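Local coordinates for putative sugar binding protein (Bacteroides vulgatus ATCC 8482, PDB 3KEZ) that probably binds sugars at the bacterial outer membrane as a calcium-containing member of the SusD family, at residues Ser80-Ser83 with Tyr84-Ile88. Sequence-based numbering, arbitrary orientation.
Sequences SHWS and YLYSI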
ATOM      1  N   SER A  80     -11.418  -8.409  -9.216  1.00 12.65           N
ATOM      2  CA  SER A  80     -10.606  -7.299  -9.718  1.00 11.86           C
ATOM      3  C   SER A  80      -9.163  -7.302  -9.207  1.00 12.50           C
ATOM      4  O   SER A  80      -8.263  -6.978  -9.945  1.00 10.52           O
ATOM      5  CB  SER A  80     -11.243  -5.966  -9.318  1.00 14.64           C
ATOM      6  OG  SER A  80     -11.726  -6.026  -7.954  1.00 11.92           O
ATOM      7  N   HIS A  81      -8.975  -7.632  -7.929  1.00  9.99           N
ATOM      8  CA  HIS A  81      -7.647  -7.644  -7.350  1.00 13.97           C
ATOM      9  C   HIS A  81      -6.807  -8.604  -8.170  1.00 13.45           C
ATOM     10  O   HIS A  81      -5.724  -8.261  -8.593  1.00 12.17           O
ATOM     11  CB  HIS A  81      -7.658  -8.097  -5.886  1.00 12.76           C
ATOM     12  CG  HIS A  81      -8.709  -7.432  -5.040  1.00  8.68           C
ATOM     13  ND1 HIS A  81     -10.058  -7.752  -5.109  1.00 13.39           N
ATOM     14  CD2 HIS A  81      -8.595  -6.494  -4.073  1.00  7.38           C
ATOM     15  CE1 HIS A  81     -10.719  -7.024  -4.229  1.00 12.45           C
ATOM     16  NE2 HIS A  81      -9.854  -6.253  -3.585  1.00  9.67           N
ATOM     17  N   TRP A  82      -7.335  -9.808  -8.359  1.00 12.54           N
ATOM     18  CA  TRP A  82      -6.659 -10.854  -9.119  1.00 12.53           C
ATOM     19  C   TRP A  82      -6.344 -10.451 -10.582  1.00 11.57           C
ATOM     20  O   TRP A  82      -5.159 -10.465 -11.020  1.00  9.99           O
ATOM     21  CB  TRP A  82      -7.556 -12.101  -9.045  1.00 12.50           C
ATOM     22  CG  TRP A  82      -6.970 -13.338  -9.614  1.00 11.67           C
ATOM     23  CD1 TRP A  82      -7.073 -13.774 -10.889  1.00 13.23           C
ATOM     24  CD2 TRP A  82      -6.195 -14.325  -8.902  1.00 11.44           C
ATOM     25  NE1 TRP A  82      -6.408 -14.978 -11.034  1.00 11.01           N
ATOM     26  CE2 TRP A  82      -5.855 -15.331  -9.826  1.00 15.06           C
ATOM     27  CE3 TRP A  82      -5.725 -14.429  -7.583  1.00 15.48           C
ATOM     28  CZ2 TRP A  82      -5.084 -16.461  -9.464  1.00 16.76           C
ATOM     29  CZ3 TRP A  82      -4.982 -15.556  -7.224  1.00 16.84           C
ATOM     30  CH2 TRP A  82      -4.666 -16.551  -8.171  1.00 15.48           C
ATOM     31  N   SER A  83      -7.408 -10.049 -11.299  1.00 11.66           N
ATOM     32  CA  SER A  83      -7.312  -9.720 -12.725  0.50 10.72           C
ATOM     33  C   SER A  83      -6.424  -8.518 -12.997  1.00 11.45           C
ATOM     34  O   SER A  83      -5.592  -8.576 -13.881  1.00  7.26           O
ATOM     35  CB  SER A  83      -8.699  -9.555 -13.393  0.50 11.51           C
ATOM     36  OG  SER A  83      -9.660  -8.907 -12.570  0.50 15.65           O
ATOM     37  N   TYR A  84      -6.576  -7.448 -12.205  1.00  9.55           N
ATOM     38  CA  TYR A  84      -5.800  -6.248 -12.414  1.00 11.41           C
ATOM     39  C   TYR A  84      -4.305  -6.473 -12.123  1.00 10.99           C
ATOM     40  O   TYR A  84      -3.446  -6.096 -12.920  1.00  9.63           O
ATOM     41  CB  TYR A  84      -6.352  -5.078 -11.582  1.00 12.21           C
ATOM     42  CG  TYR A  84      -7.434  -4.312 -12.296  1.00 14.08           C
ATOM     43  CD1 TYR A  84      -8.683  -4.866 -12.466  1.00 18.41           C
ATOM     44  CD2 TYR A  84      -7.190  -3.025 -12.832  1.00 18.20           C
ATOM     45  CE1 TYR A  84      -9.677  -4.197 -13.151  1.00 17.30           C
ATOM     46  CE2 TYR A  84      -8.192  -2.340 -13.542  1.00 16.90           C
ATOM     47  CZ  TYR A  84      -9.442  -2.931 -13.669  1.00 19.94           C
ATOM     48  OH  TYR A  84     -10.472  -2.301 -14.358  1.00 24.71           O
ATOM     49  N   LEU A  85      -4.006  -7.142 -11.011  1.00  9.28           N
ATOM     50  CA  LEU A  85      -2.605  -7.402 -10.676  1.00  9.76           C
ATOM     51  C   LEU A  85      -1.927  -8.339 -11.698  1.00  9.52           C
ATOM     52  O   LEU A  85      -0.770  -8.110 -12.081  1.00  9.72           O
ATOM     53  CB  LEU A  85      -2.476  -7.873  -9.220  1.00  9.11           C
ATOM     54  CG  LEU A  85      -2.793  -6.723  -8.261  1.00 10.46           C
ATOM     55  CD1 LEU A  85      -3.042  -7.183  -6.864  1.00  8.81           C
ATOM     56  CD2 LEU A  85      -1.734  -5.593  -8.320  1.00 17.00           C
ATOM     57  N   TYR A  86      -2.635  -9.368 -12.182  1.00 11.67           N
ATOM     58  CA  TYR A  86      -2.055 -10.261 -13.160  1.00 10.55           C
ATOM     59  C   TYR A  86      -1.933  -9.584 -14.520  1.00 12.64           C
ATOM     60  O   TYR A  86      -0.983  -9.851 -15.275  1.00 10.28           O
ATOM     61  CB  TYR A  86      -2.808 -11.605 -13.249  1.00  8.89           C
ATOM     62  CG  TYR A  86      -2.251 -12.590 -12.229  1.00 12.19           C
ATOM     63  CD1 TYR A  86      -0.908 -13.027 -12.289  1.00 10.18           C
ATOM     64  CD2 TYR A  86      -3.032 -13.017 -11.155  1.00 18.49           C
ATOM     65  CE1 TYR A  86      -0.391 -13.868 -11.343  1.00  7.46           C
ATOM     66  CE2 TYR A  86      -2.530 -13.868 -10.200  1.00 13.28           C
ATOM     67  CZ  TYR A  86      -1.214 -14.288 -10.283  1.00 10.59           C
ATOM     68  OH  TYR A  86      -0.754 -15.159  -9.343  1.00 10.21           O
ATOM     69  N   SER A  87      -2.871  -8.699 -14.844  1.00 13.36           N
ATOM     70  CA  SER A  87      -2.727  -7.846 -16.036  1.00 10.58           C
ATOM     71  C   SER A  87      -1.448  -7.010 -16.014  1.00 11.60           C
ATOM     72  O   SER A  87      -0.671  -6.999 -16.979  1.00 11.18           O
ATOM     73  CB  SER A  87      -3.929  -6.921 -16.148  1.00 13.49           C
ATOM     74  OG  SER A  87      -3.813  -6.105 -17.278  1.00 16.50           O
ATOM     75  N   ILE A  88      -1.243  -6.298 -14.910  1.00  9.38           N
ATOM     76  CA  ILE A  88      -0.048  -5.534 -14.660  1.00 11.21           C
ATOM     77  C   ILE A  88       1.234  -6.406 -14.782  1.00 10.05           C
ATOM     78  O   ILE A  88       2.185  -6.074 -15.526  1.00 10.95           O
ATOM     79  CB  ILE A  88      -0.132  -4.846 -13.255  1.00  9.09           C
ATOM     80  CG1 ILE A  88      -1.174  -3.733 -13.263  1.00 13.02           C
ATOM     81  CG2 ILE A  88       1.259  -4.364 -12.810  1.00  6.92           C
ATOM     82  CD1 ILE A  88      -1.643  -3.347 -11.876  1.00 14.36           C
TER
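Tyr86 turns the CD2-CE2 edge of its ring onto one face of the Trp82 indole, with CE2 over the centre of the ring system and 3.6 Å above its plane. The two planes meet at 60°, an edge-to-face pair with 5.0 Å between the tyrosine centroid and that of the six-membered indole ring; the closest carbons, Trp82 CE2 and Tyr86 CE2, are 3.7 Å apart. Trp82 can offer this face because its CG stands anti to the backbone N (chi1 -173°), which brings the face of the indole up to the ring edge of the tyrosine one turn later. Phe134 makes a second edge-to-face pair with Trp82, and Tyr86 OH is hydrogen-bonded to Pro149 O. At the edge of the Tyr84 ring, near its plane, lies the carbonyl of Ser80, with O 3.3 Å from CD1. These are i to i+4 contacts in the first turns of the helix 80-96, one of the helices of this SusD-family, TPR-like fold, and the backbone bonds keep the same spacing: Tyr86 N donates to Trp82 O at 3.0 Å, and Ser87 N to Ser83 O at 2.9 Å. Leu85 packs CB, CG and CD1 round the carbonyl oxygen of His81, CG at 3.3 Å from O, and also meets Leu44 as well as Ala126 and Leu130 of the helix 109-134. An alanine in place of Trp82 is likely to leave the CE2 edge of Tyr86 without its aromatic partner and the tyrosine ring freer to turn.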